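Local coordinates for protein GphF (Cystobacter violaceus, PDB 6MFC) that is a GNAT-like decarboxylase that probably generates the acyl starter unit in the initiation of polyketide biosynthesis, at residues A[45-50]-A[116-121]; A[83-88]-A[103-108]; A[152-157]-A[181-186]. All coordinates share one frame; numbering follows the deposited sequence.

Interaction 1: A[45-50]-A[116-121]; sequences RCWPAP and GLNVDP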
ATOM      1  N   ARG A  45       7.874  -2.445  13.340  1.00 73.70           N
ATOM      2  CA  ARG A  45       8.515  -3.684  12.913  1.00 82.59           C
ATOM      3  C   ARG A  45       8.587  -3.798  11.396  1.00 85.88           C
ATOM      4  O   ARG A  45       9.524  -4.410  10.871  1.00 95.74           O
ATOM      5  CB  ARG A  45       7.770  -4.891  13.488  1.00 77.38           C
ATOM      6  CG  ARG A  45       7.917  -5.054  14.988  1.00 79.52           C
ATOM      7  CD  ARG A  45       7.011  -6.156  15.514  1.00 84.52           C
ATOM      8  NE  ARG A  45       7.735  -7.097  16.364  1.00 89.88           N
ATOM      9  CZ  ARG A  45       8.203  -8.270  15.948  1.00 98.15           C
ATOM     10  NH1 ARG A  45       8.018  -8.653  14.692  1.00 96.22           N
ATOM     11  NH2 ARG A  45       8.853  -9.063  16.788  1.00111.85           N
ATOM     12  N   CYS A  46       7.621  -3.223  10.678  1.00 70.89           N
ATOM     13  CA  CYS A  46       7.592  -3.395   9.231  1.00 65.00           C
ATOM     14  C   CYS A  46       8.462  -2.377   8.503  1.00 69.25           C
ATOM     15  O   CYS A  46       8.938  -2.661   7.399  1.00 70.55           O
ATOM     16  CB  CYS A  46       6.156  -3.311   8.724  1.00 63.66           C
ATOM     17  SG  CYS A  46       5.068  -4.602   9.367  1.00 66.76           S
ATOM     18  N   TRP A  47       8.693  -1.206   9.096  1.00 69.39           N
ATOM     19  CA  TRP A  47       9.388  -0.140   8.397  1.00 69.60           C
ATOM     20  C   TRP A  47      10.495   0.451   9.259  1.00 73.26           C
ATOM     21  O   TRP A  47      10.348   0.550  10.484  1.00 68.85           O
ATOM     22  CB  TRP A  47       8.411   0.972   7.993  1.00 69.23           C
ATOM     23  CG  TRP A  47       7.297   0.494   7.125  1.00 75.42           C
ATOM     24  CD1 TRP A  47       6.058   0.089   7.528  1.00 72.67           C
ATOM     25  CD2 TRP A  47       7.321   0.364   5.701  1.00 88.65           C
ATOM     26  NE1 TRP A  47       5.306  -0.282   6.440  1.00 80.41           N
ATOM     27  CE2 TRP A  47       6.060  -0.123   5.306  1.00 93.43           C
ATOM     28  CE3 TRP A  47       8.286   0.612   4.721  1.00 96.64           C
ATOM     29  CZ2 TRP A  47       5.738  -0.365   3.971  1.00105.87           C
ATOM     30  CZ3 TRP A  47       7.966   0.372   3.397  1.00103.66           C
ATOM     31  CH2 TRP A  47       6.702  -0.112   3.035  1.00106.66           C
ATOM     32  N   PRO A  48      11.610   0.848   8.651  1.00 77.37           N
ATOM     33  CA  PRO A  48      12.616   1.617   9.387  1.00 80.94           C
ATOM     34  C   PRO A  48      12.110   3.018   9.688  1.00 92.36           C
ATOM     35  O   PRO A  48      11.142   3.500   9.095  1.00102.06           O
ATOM     36  CB  PRO A  48      13.812   1.649   8.430  1.00 75.98           C
ATOM     37  CG  PRO A  48      13.204   1.484   7.078  1.00 72.39           C
ATOM     38  CD  PRO A  48      12.014   0.587   7.259  1.00 66.25           C
ATOM     39  N   ALA A  49      12.798   3.675  10.623  1.00100.06           N
ATOM     40  CA  ALA A  49      12.350   4.963  11.155  1.00104.44           C
ATOM     41  C   ALA A  49      11.977   5.992  10.093  1.00103.47           C
ATOM     42  O   ALA A  49      10.910   6.613  10.226  1.00107.95           O
ATOM     43  CB  ALA A  49      13.425   5.518  12.101  1.00109.20           C
ATOM     44  N   PRO A  50      12.770   6.228   9.039  1.00101.96           N
ATOM     45  CA  PRO A  50      12.385   7.270   8.068  1.00101.22           C
ATOM     46  C   PRO A  50      11.111   6.965   7.297  1.00 98.66           C
ATOM     47  O   PRO A  50      10.515   7.896   6.738  1.00105.27           O
ATOM     48  CB  PRO A  50      13.595   7.341   7.125  1.00102.08           C
ATOM     49  CG  PRO A  50      14.723   6.775   7.909  1.00107.74           C
ATOM     50  CD  PRO A  50      14.110   5.693   8.737  1.00108.25           C
ATOM     51  N   GLY A 116      -1.706   1.687   2.827  1.00 68.48           N
ATOM     52  CA  GLY A 116      -0.707   0.819   3.413  1.00 70.02           C
ATOM     53  C   GLY A 116      -1.190  -0.600   3.623  1.00 72.03           C
ATOM     54  O   GLY A 116      -2.386  -0.841   3.809  1.00 63.78           O
ATOM     55  N   LEU A 117      -0.259  -1.552   3.580  1.00 76.71           N
ATOM     56  CA  LEU A 117      -0.545  -2.955   3.876  1.00 71.05           C
ATOM     57  C   LEU A 117       0.697  -3.514   4.563  1.00 75.51           C
ATOM     58  O   LEU A 117       1.709  -3.780   3.909  1.00 80.84           O
ATOM     59  CB  LEU A 117      -0.897  -3.736   2.615  1.00 66.83           C
ATOM     60  CG  LEU A 117      -1.285  -5.211   2.765  1.00 79.28           C
ATOM     61  CD1 LEU A 117      -2.339  -5.586   1.737  1.00 82.86           C
ATOM     62  CD2 LEU A 117      -0.074  -6.124   2.624  1.00 83.77           C
ATOM     63  N   ASN A 118       0.622  -3.670   5.881  1.00 76.52           N
ATOM     64  CA  ASN A 118       1.741  -4.136   6.686  1.00 75.40           C
ATOM     65  C   ASN A 118       1.455  -5.538   7.200  1.00 78.07           C
ATOM     66  O   ASN A 118       0.342  -5.823   7.659  1.00 70.30           O
ATOM     67  CB  ASN A 118       2.007  -3.193   7.861  1.00 71.19           C
ATOM     68  CG  ASN A 118       2.341  -1.787   7.414  1.00 84.40           C
ATOM     69  OD1 ASN A 118       2.952  -1.585   6.364  1.00 97.05           O
ATOM     70  ND2 ASN A 118       1.944  -0.802   8.212  1.00 86.84           N
ATOM     71  N   VAL A 119       2.454  -6.411   7.108  1.00 79.91           N
ATOM     72  CA  VAL A 119       2.415  -7.737   7.708  1.00 76.23           C
ATOM     73  C   VAL A 119       3.694  -7.909   8.513  1.00 81.33           C
ATOM     74  O   VAL A 119       4.783  -7.584   8.027  1.00 77.10           O
ATOM     75  CB  VAL A 119       2.279  -8.849   6.652  1.00 75.30           C
ATOM     76  CG1 VAL A 119       2.178 -10.208   7.330  1.00 66.36           C
ATOM     77  CG2 VAL A 119       1.067  -8.597   5.768  1.00 75.72           C
ATOM     78  N   ASP A 120       3.559  -8.404   9.740  1.00 86.71           N
ATOM     79  CA  ASP A 120       4.703  -8.520  10.634  1.00 86.51           C
ATOM     80  C   ASP A 120       5.783  -9.382   9.987  1.00 88.98           C
ATOM     81  O   ASP A 120       5.472 -10.452   9.446  1.00 94.80           O
ATOM     82  CB  ASP A 120       4.271  -9.117  11.974  1.00 90.84           C
ATOM     83  CG  ASP A 120       5.336  -8.984  13.051  1.00102.75           C
ATOM     84  OD1 ASP A 120       6.452  -9.514  12.869  1.00107.95           O
ATOM     85  OD2 ASP A 120       5.056  -8.341  14.084  1.00105.53           O
ATOM     86  N   PRO A 121       7.047  -8.951  10.001  1.00 91.68           N
ATOM     87  CA  PRO A 121       8.107  -9.755   9.371  1.00 96.72           C
ATOM     88  C   PRO A 121       8.273 -11.140   9.973  1.00101.42           C
ATOM     89  O   PRO A 121       8.859 -12.012   9.322  1.00113.47           O
ATOM     90  CB  PRO A 121       9.366  -8.903   9.582  1.00 98.82           C
ATOM     91  CG  PRO A 121       8.854  -7.509   9.745  1.00 99.12           C
ATOM     92  CD  PRO A 121       7.543  -7.642  10.462  1.00 95.07           C
TER
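N118, near the end of strand 111-119, receives the indole of W47, the first residue beyond helix 36-46 with non-helical backbone angles. The bond from W47 NE1 to N118 OD1 is 2.7 Å long and nearly straight, at 164°. The amide oxygen lies at the indole edge, close to the ring plane, but the N-H meets it from above the carbonyl plane rather than along a lone pair, and the two side chains cross at about a right angle. The side chain of V119 points away from 45-50 and packs on F128 of helix 128-140, while C46 SG lies beside V119 O. The same sulfur packs on N118 CB and, at 4.1 Å from C46 SG, on P121 CD.

D120 then forms a salt bridge with R45. Its CG is anti to the backbone N (chi1 -167°), which turns the carboxylate toward the guanidinium, and R45 NH1 stands 2.6 Å from D120 OD1. The acid approaches at the guanidinium edge, with the two planes 40° apart; D120 OD1 also accepts from A122 N. Finally, P121 lays its ring against the helix end, its CG 3.4 Å from R45 O. The strand here runs into the turn before helix 128-140, the beta-strand-loop-helix unit that in GNAT acetyltransferases usually carries the loop binding the pyrophosphate of coenzyme A.

Interaction 2: A[83-88]-A[103-108]; sequences YAQRIA and GLHDPS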
ATOM      1  N   TYR A  83      -4.763  -0.091   5.382  1.00 69.63           N
ATOM      2  CA  TYR A  83      -5.437   1.197   5.406  1.00 65.33           C
ATOM      3  C   TYR A  83      -5.884   1.568   4.000  1.00 67.00           C
ATOM      4  O   TYR A  83      -5.213   1.247   3.014  1.00 80.37           O
ATOM      5  CB  TYR A  83      -4.524   2.289   5.963  1.00 70.51           C
ATOM      6  CG  TYR A  83      -3.841   1.912   7.256  1.00 71.43           C
ATOM      7  CD1 TYR A  83      -4.435   2.183   8.481  1.00 65.84           C
ATOM      8  CD2 TYR A  83      -2.601   1.290   7.252  1.00 67.59           C
ATOM      9  CE1 TYR A  83      -3.812   1.843   9.667  1.00 65.16           C
ATOM     10  CE2 TYR A  83      -1.970   0.947   8.432  1.00 80.04           C
ATOM     11  CZ  TYR A  83      -2.579   1.225   9.638  1.00 80.39           C
ATOM     12  OH  TYR A  83      -1.954   0.884  10.817  1.00 86.31           O
ATOM     13  N   ALA A  84      -7.022   2.253   3.911  1.00 62.63           N
ATOM     14  CA  ALA A  84      -7.547   2.650   2.614  1.00 65.77           C
ATOM     15  C   ALA A  84      -8.497   3.826   2.786  1.00 81.86           C
ATOM     16  O   ALA A  84      -9.121   3.990   3.837  1.00 81.81           O
ATOM     17  CB  ALA A  84      -8.261   1.489   1.916  1.00 57.26           C
ATOM     18  N   GLN A  85      -8.592   4.641   1.739  1.00 82.54           N
ATOM     19  CA  GLN A  85      -9.559   5.726   1.683  1.00 77.19           C
ATOM     20  C   GLN A  85     -10.117   5.804   0.270  1.00 77.66           C
ATOM     21  O   GLN A  85      -9.482   5.373  -0.695  1.00 80.58           O
ATOM     22  CB  GLN A  85      -8.949   7.074   2.091  1.00 74.68           C
ATOM     23  CG  GLN A  85      -7.962   7.659   1.096  1.00 75.36           C
ATOM     24  CD  GLN A  85      -7.357   8.965   1.577  1.00 79.05           C
ATOM     25  OE1 GLN A  85      -7.582   9.384   2.713  1.00 74.56           O
ATOM     26  NE2 GLN A  85      -6.586   9.617   0.713  1.00 81.38           N
ATOM     27  N   ARG A  86     -11.321   6.354   0.163  1.00 77.02           N
ATOM     28  CA  ARG A  86     -12.025   6.442  -1.109  1.00 69.53           C
ATOM     29  C   ARG A  86     -11.702   7.778  -1.767  1.00 75.86           C
ATOM     30  O   ARG A  86     -11.935   8.839  -1.175  1.00 90.14           O
ATOM     31  CB  ARG A  86     -13.529   6.286  -0.894  1.00 62.46           C
ATOM     32  CG  ARG A  86     -14.328   6.030  -2.157  1.00 68.54           C
ATOM     33  CD  ARG A  86     -15.710   5.500  -1.813  1.00 74.76           C
ATOM     34  NE  ARG A  86     -16.466   5.118  -3.001  1.00 88.27           N
ATOM     35  CZ  ARG A  86     -17.592   4.413  -2.970  1.00100.05           C
ATOM     36  NH1 ARG A  86     -18.093   4.008  -1.811  1.00101.98           N
ATOM     37  NH2 ARG A  86     -18.216   4.108  -4.099  1.00110.53           N
ATOM     38  N   ILE A  87     -11.154   7.727  -2.980  1.00 68.48           N
ATOM     39  CA  ILE A  87     -10.810   8.941  -3.715  1.00 76.78           C
ATOM     40  C   ILE A  87     -11.579   8.968  -5.029  1.00 87.36           C
ATOM     41  O   ILE A  87     -12.350   8.049  -5.329  1.00 88.37           O
ATOM     42  CB  ILE A  87      -9.292   9.041  -3.956  1.00 71.98           C
ATOM     43  CG1 ILE A  87      -8.831   7.962  -4.934  1.00 75.90           C
ATOM     44  CG2 ILE A  87      -8.534   8.925  -2.645  1.00 62.50           C
ATOM     45  CD1 ILE A  87      -7.339   7.971  -5.195  1.00 75.85           C
ATOM     46  N   ALA A  88     -11.371  10.022  -5.821  1.00 93.82           N
ATOM     47  CA  ALA A  88     -12.135  10.202  -7.052  1.00102.19           C
ATOM     48  C   ALA A  88     -11.876   9.067  -8.036  1.00 95.80           C
ATOM     49  O   ALA A  88     -12.806   8.380  -8.474  1.00 96.68           O
ATOM     50  CB  ALA A  88     -11.796  11.555  -7.682  1.00107.51           C
ATOM     51  N   GLY A 103      -6.061  14.997   1.410  1.00 70.89           N
ATOM     52  CA  GLY A 103      -6.898  15.863   0.596  1.00 60.73           C
ATOM     53  C   GLY A 103      -7.597  15.160  -0.550  1.00 67.85           C
ATOM     54  O   GLY A 103      -8.554  15.709  -1.106  1.00 74.41           O
ATOM     55  N   LEU A 104      -7.144  13.962  -0.917  1.00 72.00           N
ATOM     56  CA  LEU A 104      -7.757  13.221  -2.011  1.00 76.28           C
ATOM     57  C   LEU A 104      -9.048  12.521  -1.609  1.00 83.01           C
ATOM     58  O   LEU A 104      -9.739  11.992  -2.485  1.00 91.82           O
ATOM     59  CB  LEU A 104      -6.780  12.178  -2.562  1.00 72.27           C
ATOM     60  CG  LEU A 104      -5.429  12.659  -3.091  1.00 70.22           C
ATOM     61  CD1 LEU A 104      -4.658  11.498  -3.707  1.00 65.16           C
ATOM     62  CD2 LEU A 104      -5.610  13.783  -4.096  1.00 70.23           C
ATOM     63  N   HIS A 105      -9.384  12.508  -0.321  1.00 80.57           N
ATOM     64  CA  HIS A 105     -10.520  11.730   0.156  1.00 80.68           C
ATOM     65  C   HIS A 105     -11.817  12.207  -0.484  1.00 82.64           C
ATOM     66  O   HIS A 105     -12.227  13.357  -0.301  1.00 79.58           O
ATOM     67  CB  HIS A 105     -10.615  11.820   1.678  1.00 80.86           C
ATOM     68  CG  HIS A 105     -11.672  10.940   2.268  1.00 88.04           C
ATOM     69  ND1 HIS A 105     -12.296  11.222   3.464  1.00 87.88           N
ATOM     70  CD2 HIS A 105     -12.215   9.782   1.824  1.00 88.39           C
ATOM     71  CE1 HIS A 105     -13.179  10.276   3.731  1.00 90.00           C
ATOM     72  NE2 HIS A 105     -13.149   9.390   2.753  1.00 91.04           N
ATOM     73  N   ASP A 106     -12.458  11.316  -1.236  1.00 85.69           N
ATOM     74  CA  ASP A 106     -13.749  11.587  -1.867  1.00 95.24           C
ATOM     75  C   ASP A 106     -14.694  10.445  -1.522  1.00 98.54           C
ATOM     76  O   ASP A 106     -14.610   9.362  -2.129  1.00102.91           O
ATOM     77  CB  ASP A 106     -13.606  11.741  -3.377  1.00106.16           C
ATOM     78  CG  ASP A 106     -14.918  12.085  -4.058  1.00120.26           C
ATOM     79  OD1 ASP A 106     -15.877  12.473  -3.356  1.00123.30           O
ATOM     80  OD2 ASP A 106     -14.993  11.963  -5.299  1.00126.38           O
ATOM     81  N   PRO A 107     -15.597  10.637  -0.557  1.00 99.22           N
ATOM     82  CA  PRO A 107     -16.523   9.551  -0.190  1.00 97.38           C
ATOM     83  C   PRO A 107     -17.416   9.096  -1.329  1.00104.21           C
ATOM     84  O   PRO A 107     -17.889   7.952  -1.306  1.00103.83           O
ATOM     85  CB  PRO A 107     -17.345  10.164   0.953  1.00 92.59           C
ATOM     86  CG  PRO A 107     -16.477  11.253   1.503  1.00 89.35           C
ATOM     87  CD  PRO A 107     -15.737  11.808   0.324  1.00 93.26           C
ATOM     88  N   SER A 108     -17.667   9.947  -2.321  1.00112.52           N
ATOM     89  CA  SER A 108     -18.473   9.582  -3.479  1.00120.08           C
ATOM     90  C   SER A 108     -17.631   9.097  -4.651  1.00118.36           C
ATOM     91  O   SER A 108     -18.168   8.908  -5.747  1.00129.66           O
ATOM     92  CB  SER A 108     -19.334  10.770  -3.915  1.00126.50           C
ATOM     93  OG  SER A 108     -18.530  11.864  -4.321  1.00128.31           O
TER
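R86 O is approached by both backbone and side chain of the loop 103-108. D106 N donates to it in the carbonyl plane, with an N-H...O angle of 154°, while the imidazole of H105 turns its edge to the same oxygen, with H105 CD2 3.2 Å from R86 O. A CA-H...O contact from H105 CA joins them. D106 OD1 accepts from S108 N, an Asx turn, and also from S108 OG, both from the same face of its plane, and the chain curls back beside R86.

A chi1 of -166° starts the R86 side chain off opposite its own amide nitrogen, and from there it runs out extended along this turn. R86 CG passes 3.3 Å from D106 O, and R86 CD lies equally close to P107 O, which sits over one face of the guanidinium. The polar end goes further, R86 NE bonding G109 O and NH2 bonding P144 O. At the end of the strand, I87 brings CG2 to 3.7 Å from L104 CB, the two side chains side by side and pointing the same way, and L104 O rests against the same branch.

Q85 crosses H105 obliquely, with amide and imidazole planes only 10° apart and Q85 OE1 4.0 Å from H105 CB. Its NE2 bonds L101 O and Q113 OE1, and its OE1 is taken by R60. Loop and strand are thus joined by one backbone hydrogen bond and by the packing of I87 on L104, while the arginine probably draws favourable electrostatics from the carbonyls lining its path.

Interaction 3: A[152-157]-A[181-186]; sequences VSRCGD and DPVLGF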
ATOM      1  N   VAL A 152       0.031   3.531  -4.490  1.00 67.73           N
ATOM      2  CA  VAL A 152       1.371   3.926  -4.901  1.00 72.48           C
ATOM      3  C   VAL A 152       2.341   2.963  -4.229  1.00 78.95           C
ATOM      4  O   VAL A 152       2.677   3.118  -3.050  1.00 98.62           O
ATOM      5  CB  VAL A 152       1.678   5.385  -4.543  1.00 73.00           C
ATOM      6  CG1 VAL A 152       3.097   5.741  -4.950  1.00 75.68           C
ATOM      7  CG2 VAL A 152       0.680   6.312  -5.217  1.00 74.39           C
ATOM      8  N   SER A 153       2.790   1.960  -4.978  1.00 67.72           N
ATOM      9  CA  SER A 153       3.693   0.946  -4.451  1.00 73.38           C
ATOM     10  C   SER A 153       5.131   1.464  -4.502  1.00 78.33           C
ATOM     11  O   SER A 153       5.386   2.650  -4.719  1.00 80.37           O
ATOM     12  CB  SER A 153       3.521  -0.361  -5.221  1.00 77.93           C
ATOM     13  OG  SER A 153       4.398  -1.361  -4.735  1.00 84.24           O
ATOM     14  N   ARG A 154       6.094   0.567  -4.301  1.00 79.97           N
ATOM     15  CA  ARG A 154       7.501   0.933  -4.289  1.00 80.95           C
ATOM     16  C   ARG A 154       8.326  -0.294  -4.660  1.00 77.45           C
ATOM     17  O   ARG A 154       7.795  -1.394  -4.839  1.00 82.79           O
ATOM     18  CB  ARG A 154       7.908   1.504  -2.924  1.00 76.71           C
ATOM     19  CG  ARG A 154       7.656   0.563  -1.756  1.00 83.61           C
ATOM     20  CD  ARG A 154       8.066   1.196  -0.435  1.00 87.26           C
ATOM     21  NE  ARG A 154       9.468   1.603  -0.431  1.00 86.08           N
ATOM     22  CZ  ARG A 154      10.473   0.818  -0.056  1.00 86.77           C
ATOM     23  NH1 ARG A 154      10.234  -0.422   0.348  1.00 90.73           N
ATOM     24  NH2 ARG A 154      11.717   1.273  -0.085  1.00 88.43           N
ATOM     25  N   CYS A 155       9.635  -0.096  -4.783  1.00 85.04           N
ATOM     26  CA  CYS A 155      10.567  -1.161  -5.127  1.00 96.19           C
ATOM     27  C   CYS A 155      11.480  -1.432  -3.939  1.00 99.10           C
ATOM     28  O   CYS A 155      12.019  -0.497  -3.338  1.00107.81           O
ATOM     29  CB  CYS A 155      11.391  -0.793  -6.363  1.00 96.08           C
ATOM     30  SG  CYS A 155      10.435  -0.732  -7.894  1.00 93.84           S
ATOM     31  N   GLY A 156      11.652  -2.711  -3.609  1.00 83.49           N
ATOM     32  CA  GLY A 156      12.446  -3.094  -2.461  1.00 88.10           C
ATOM     33  C   GLY A 156      13.891  -3.421  -2.778  1.00 96.32           C
ATOM     34  O   GLY A 156      14.736  -3.429  -1.879  1.00 99.64           O
ATOM     35  N   ASP A 157      14.192  -3.695  -4.046  1.00 99.55           N
ATOM     36  CA  ASP A 157      15.536  -4.070  -4.474  1.00101.35           C
ATOM     37  C   ASP A 157      15.924  -3.316  -5.739  1.00101.83           C
ATOM     38  O   ASP A 157      16.398  -3.893  -6.721  1.00111.66           O
ATOM     39  CB  ASP A 157      15.635  -5.578  -4.687  1.00113.35           C
ATOM     40  CG  ASP A 157      17.067  -6.056  -4.830  1.00128.60           C
ATOM     41  OD1 ASP A 157      17.991  -5.287  -4.491  1.00133.21           O
ATOM     42  OD2 ASP A 157      17.267  -7.199  -5.290  1.00134.75           O
ATOM     43  N   ASP A 181      10.412  -6.914  -9.398  1.00 98.81           N
ATOM     44  CA  ASP A 181      10.695  -6.546  -8.020  1.00 97.11           C
ATOM     45  C   ASP A 181       9.699  -7.227  -7.083  1.00 99.10           C
ATOM     46  O   ASP A 181       8.498  -7.259  -7.371  1.00102.82           O
ATOM     47  CB  ASP A 181      10.639  -5.028  -7.847  1.00 92.48           C
ATOM     48  CG  ASP A 181      10.934  -4.591  -6.424  1.00 92.64           C
ATOM     49  OD1 ASP A 181      10.020  -4.666  -5.576  1.00 91.44           O
ATOM     50  OD2 ASP A 181      12.084  -4.185  -6.152  1.00 93.32           O
ATOM     51  N   PRO A 182      10.168  -7.789  -5.965  1.00102.29           N
ATOM     52  CA  PRO A 182       9.250  -8.518  -5.072  1.00 90.99           C
ATOM     53  C   PRO A 182       8.119  -7.663  -4.532  1.00 91.44           C
ATOM     54  O   PRO A 182       6.979  -8.136  -4.439  1.00 90.82           O
ATOM     55  CB  PRO A 182      10.175  -9.009  -3.949  1.00 95.32           C
ATOM     56  CG  PRO A 182      11.544  -9.004  -4.547  1.00 99.84           C
ATOM     57  CD  PRO A 182      11.565  -7.858  -5.505  1.00 96.21           C
ATOM     58  N   VAL A 183       8.404  -6.408  -4.172  1.00 91.19           N
ATOM     59  CA  VAL A 183       7.362  -5.538  -3.638  1.00 81.27           C
ATOM     60  C   VAL A 183       6.358  -5.168  -4.723  1.00 87.69           C
ATOM     61  O   VAL A 183       5.160  -5.028  -4.448  1.00 89.10           O
ATOM     62  CB  VAL A 183       7.994  -4.290  -2.996  1.00 75.57           C
ATOM     63  CG1 VAL A 183       6.959  -3.524  -2.192  1.00 74.58           C
ATOM     64  CG2 VAL A 183       9.174  -4.685  -2.121  1.00 79.26           C
ATOM     65  N   LEU A 184       6.816  -5.005  -5.966  1.00 95.75           N
ATOM     66  CA  LEU A 184       5.891  -4.724  -7.058  1.00 95.71           C
ATOM     67  C   LEU A 184       5.201  -5.991  -7.548  1.00 95.43           C
ATOM     68  O   LEU A 184       3.995  -5.976  -7.821  1.00 90.17           O
ATOM     69  CB  LEU A 184       6.625  -4.035  -8.209  1.00 90.58           C
ATOM     70  CG  LEU A 184       6.416  -2.522  -8.289  1.00 81.36           C
ATOM     71  CD1 LEU A 184       7.152  -1.934  -9.483  1.00 84.80           C
ATOM     72  CD2 LEU A 184       4.930  -2.204  -8.359  1.00 78.07           C
ATOM     73  N   GLY A 185       5.945  -7.095  -7.657  1.00 99.76           N
ATOM     74  CA  GLY A 185       5.352  -8.361  -8.052  1.00103.06           C
ATOM     75  C   GLY A 185       4.247  -8.834  -7.131  1.00101.54           C
ATOM     76  O   GLY A 185       3.443  -9.686  -7.525  1.00104.12           O
ATOM     77  N   PHE A 186       4.196  -8.303  -5.906  1.00 94.69           N
ATOM     78  CA  PHE A 186       3.084  -8.600  -5.009  1.00 86.38           C
ATOM     79  C   PHE A 186       1.762  -8.132  -5.602  1.00 81.29           C
ATOM     80  O   PHE A 186       0.763  -8.861  -5.571  1.00 76.98           O
ATOM     81  CB  PHE A 186       3.330  -7.947  -3.647  1.00 82.22           C
ATOM     82  CG  PHE A 186       2.198  -8.118  -2.674  1.00 82.82           C
ATOM     83  CD1 PHE A 186       1.925  -9.357  -2.118  1.00 92.92           C
ATOM     84  CD2 PHE A 186       1.418  -7.037  -2.301  1.00 83.33           C
ATOM     85  CE1 PHE A 186       0.888  -9.517  -1.219  1.00 95.38           C
ATOM     86  CE2 PHE A 186       0.381  -7.191  -1.400  1.00 89.08           C
ATOM     87  CZ  PHE A 186       0.115  -8.432  -0.858  1.00 93.27           C
TER
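The carboxylate of D181 has C155 over one face, with C155 CB 3.5 Å from D181 OD2, and the N-H groups of D157 and L184 at its edges. D157 N uses the syn lone pair of D181 OD2, at 3.0 Å and 161°. Between the two oxygens comes G156 N, bonded weakly to each. On the far edge L184 N donates to the anti lone pair of D181 OD1, 3.2 Å away, and V183 N adds a weak bond to the same atom, tilted from the carboxylate plane. D181 is therefore the N-cap of helix 182-190 and, with the same group, ties the helix start to the backbone of 156-157. A chi1 of -180° swings the carboxylate away from its own amide nitrogen and over to that backbone, and Y171 OH is a further partner of OD2.

Van der Waals packing extends the junction on the helix side. V183 sets its CB 3.4 Å from R154 O and spreads its two methyls, CG1 along R154 CG and CG2 against G156. L184 forks between two residues: its CD1 touches C155 SG at 3.8 Å, and its CD2 reaches the S153 hydroxyl at a similar distance. R154 CB points away from the helix, and its NE makes a salt bridge with D205; D157 similarly pairs with R160.

Around this junction, Y168, Y171 and V172 of helix 168-172 pack on C155, while V213 and V215 of strand 212-218 meet L184. The start of helix 182-190 is thus wedged against the point where strand 148-153 leaves the sheet.

In the fold
All three interactions reach the one mixed sheet of the GNAT fold. Interaction 2 falls, along the chain, between the two segments of interaction 1, and interaction 3 follows both. Strands 77-87 and 111-119 are antiparallel neighbours, yet the centres of interactions 1 and 2 are about 23 Å apart, on opposite sides of the chain's centre. Interactions 1 and 3, about 14 Å apart between centres, lie on the adjacent parallel strands 111-119 and 148-153, and touch where W47 packs on R154. In GNAT relatives the pantetheine arm of acyl-coenzyme A lies in the splay between the equivalent strands; glycerol and pentaethylene glycol, probably from the crystallisation liquor, lie near both contacts and may mark a pocket.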